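Local coordinates for dachshund (Homo sapiens, PDB 1L8R), which acts as a DNA-binding transcription factor in organogenesis, this piece being its DACHbox-N domain with a winged-helix-like DNA-binding motif, at residues Phe37-Leu41 / Leu94-Thr99. Numbering follows the deposited sequence.
Sequences FLKHL and LYNDCT
Leu38 is the main bump of this contact: its CD2 projects into a shallow hollow on helix 88-99 bounded by the Tyr95 ring, Cys98 CB and the methyl of Thr99. Leu38 CD2 comes obliquely against the ring, 3.6 Å from Tyr95 CD2, and lies 3.9 Å from Cys98 CB. The other branch, Leu38 CD1, points toward Leu94 CD2 at 4.2 Å, where Leu94 also packs on Val48 and Leu52 of helix 45-54. With CG anti to the backbone N (chi1 -177°), the Tyr95 ring extends from the helix toward the loop, and Arg13 makes a cation-pi contact with it. Phe37 O sits at the ring's edge, 3.6 Å from Tyr95 CE2, while the Phe37 side chain touches through CB and then turns its ring away. Leu41 CD1, a second bump, rests in the notch formed by Tyr95 OH and Thr99 CG2, a tight 3.4 Å from Thr99 CG2. That same methyl overhangs one ring face near its rim; Thr99 OG1 bonds back to Tyr95 O at 2.8 Å, from above the carbonyl plane. Cut back to an alanine, Tyr95 would probably leave a gap beside Leu38 CD2 and Leu41 CD1, and Arg13 without its ring. In this winged-helix-like domain the loop following helix 30-37 thus joins the end of C-terminal helix 88-99 through apolar, van der Waals contacts, with Thr99 OG1 satisfied within its own helix.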
loop_
_atom_site.group_PDB
_atom_site.type_symbol
_atom_site.label_atom_id
_atom_site.label_comp_id
_atom_site.label_asym_id
_atom_site.label_seq_id
_atom_site.Cartn_x
_atom_site.Cartn_y
_atom_site.Cartn_z
ATOM N N PHE A 37 -2.054 -9.229 -4.696
ATOM C CA PHE A 37 -3.375 -9.424 -5.282
ATOM C C PHE A 37 -3.680 -8.898 -6.682
ATOM O O PHE A 37 -4.685 -9.292 -7.274
ATOM C CB PHE A 37 -4.414 -8.870 -4.306
ATOM C CG PHE A 37 -4.293 -9.427 -2.920
ATOM C CD1 PHE A 37 -4.580 -10.766 -2.667
ATOM C CD2 PHE A 37 -3.868 -8.622 -1.868
ATOM C CE1 PHE A 37 -4.444 -11.295 -1.384
ATOM C CE2 PHE A 37 -3.728 -9.141 -0.582
ATOM C CZ PHE A 37 -4.017 -10.482 -0.340
ATOM N N LEU A 38 -2.842 -8.019 -7.217
ATOM C CA LEU A 38 -3.102 -7.461 -8.541
ATOM C C LEU A 38 -1.935 -7.617 -9.508
ATOM O O LEU A 38 -1.936 -7.027 -10.584
ATOM C CB LEU A 38 -3.462 -5.979 -8.415
ATOM C CG LEU A 38 -4.722 -5.620 -7.616
ATOM C CD1 LEU A 38 -4.784 -4.113 -7.412
ATOM C CD2 LEU A 38 -5.963 -6.117 -8.348
ATOM N N LYS A 39 -0.950 -8.419 -9.120
ATOM C CA LYS A 39 0.236 -8.654 -9.939
ATOM C C LYS A 39 -0.086 -8.892 -11.415
ATOM O O LYS A 39 0.559 -8.325 -12.299
ATOM C CB LYS A 39 1.023 -9.840 -9.380
ATOM N N HIS A 40 -1.081 -9.729 -11.679
ATOM C CA HIS A 40 -1.464 -10.038 -13.052
ATOM C C HIS A 40 -2.804 -9.419 -13.431
ATOM O O HIS A 40 -2.995 -8.979 -14.565
ATOM C CB HIS A 40 -1.516 -11.548 -13.247
ATOM N N LEU A 41 -3.726 -9.384 -12.474
ATOM C CA LEU A 41 -5.057 -8.831 -12.705
ATOM C C LEU A 41 -5.039 -7.469 -13.391
ATOM O O LEU A 41 -6.027 -7.068 -14.008
ATOM C CB LEU A 41 -5.820 -8.731 -11.382
ATOM C CG LEU A 41 -6.117 -10.056 -10.675
ATOM C CD1 LEU A 41 -6.888 -9.793 -9.390
ATOM C CD2 LEU A 41 -6.916 -10.964 -11.603
ATOM N N LEU A 94 -10.050 -0.032 -4.867
ATOM C CA LEU A 94 -9.131 -0.144 -5.993
ATOM C C LEU A 94 -9.219 -1.551 -6.578
ATOM O O LEU A 94 -9.322 -1.729 -7.789
ATOM C CB LEU A 94 -7.695 0.127 -5.538
ATOM C CG LEU A 94 -6.614 -0.275 -6.540
ATOM C CD1 LEU A 94 -6.696 0.636 -7.765
ATOM C CD2 LEU A 94 -5.248 -0.188 -5.887
ATOM N N TYR A 95 -9.186 -2.550 -5.705
ATOM C CA TYR A 95 -9.252 -3.933 -6.141
ATOM C C TYR A 95 -10.535 -4.202 -6.923
ATOM O O TYR A 95 -10.502 -4.825 -7.982
ATOM C CB TYR A 95 -9.144 -4.872 -4.934
ATOM C CG TYR A 95 -9.142 -6.335 -5.315
ATOM C CD1 TYR A 95 -10.338 -7.023 -5.511
ATOM C CD2 TYR A 95 -7.945 -7.020 -5.527
ATOM C CE1 TYR A 95 -10.341 -8.355 -5.909
ATOM C CE2 TYR A 95 -7.936 -8.352 -5.924
ATOM C CZ TYR A 95 -9.141 -9.013 -6.114
ATOM O OH TYR A 95 -9.145 -10.328 -6.515
ATOM N N ASN A 96 -11.663 -3.725 -6.408
ATOM C CA ASN A 96 -12.935 -3.932 -7.090
ATOM C C ASN A 96 -12.917 -3.276 -8.467
ATOM O O ASN A 96 -13.415 -3.839 -9.439
ATOM C CB ASN A 96 -14.086 -3.370 -6.250
ATOM C CG ASN A 96 -14.204 -4.052 -4.898
ATOM O OD1 ASN A 96 -13.749 -5.187 -4.720
ATOM N ND2 ASN A 96 -14.831 -3.373 -3.942
ATOM N N ASP A 97 -12.319 -2.092 -8.548
ATOM C CA ASP A 97 -12.245 -1.358 -9.806
ATOM C C ASP A 97 -11.354 -2.032 -10.849
ATOM O O ASP A 97 -11.549 -1.853 -12.050
ATOM C CB ASP A 97 -11.752 0.066 -9.539
ATOM C CG ASP A 97 -11.796 0.936 -10.777
ATOM O OD1 ASP A 97 -12.871 1.020 -11.409
ATOM O OD2 ASP A 97 -10.757 1.541 -11.115
ATOM N N CYS A 98 -10.381 -2.811 -10.390
ATOM C CA CYS A 98 -9.464 -3.510 -11.287
ATOM C C CYS A 98 -9.975 -4.866 -11.743
ATOM O O CYS A 98 -9.543 -5.387 -12.775
ATOM C CB CYS A 98 -8.116 -3.738 -10.600
ATOM S SG CYS A 98 -7.182 -2.247 -10.237
ATOM N N THR A 99 -10.894 -5.440 -10.979
ATOM C CA THR A 99 -11.387 -6.774 -11.289
ATOM C C THR A 99 -12.864 -6.939 -11.606
ATOM O O THR A 99 -13.235 -7.831 -12.369
ATOM C CB THR A 99 -11.065 -7.719 -10.133
ATOM O OG1 THR A 99 -11.642 -7.198 -8.929
ATOM C CG2 THR A 99 -9.560 -7.840 -9.953
#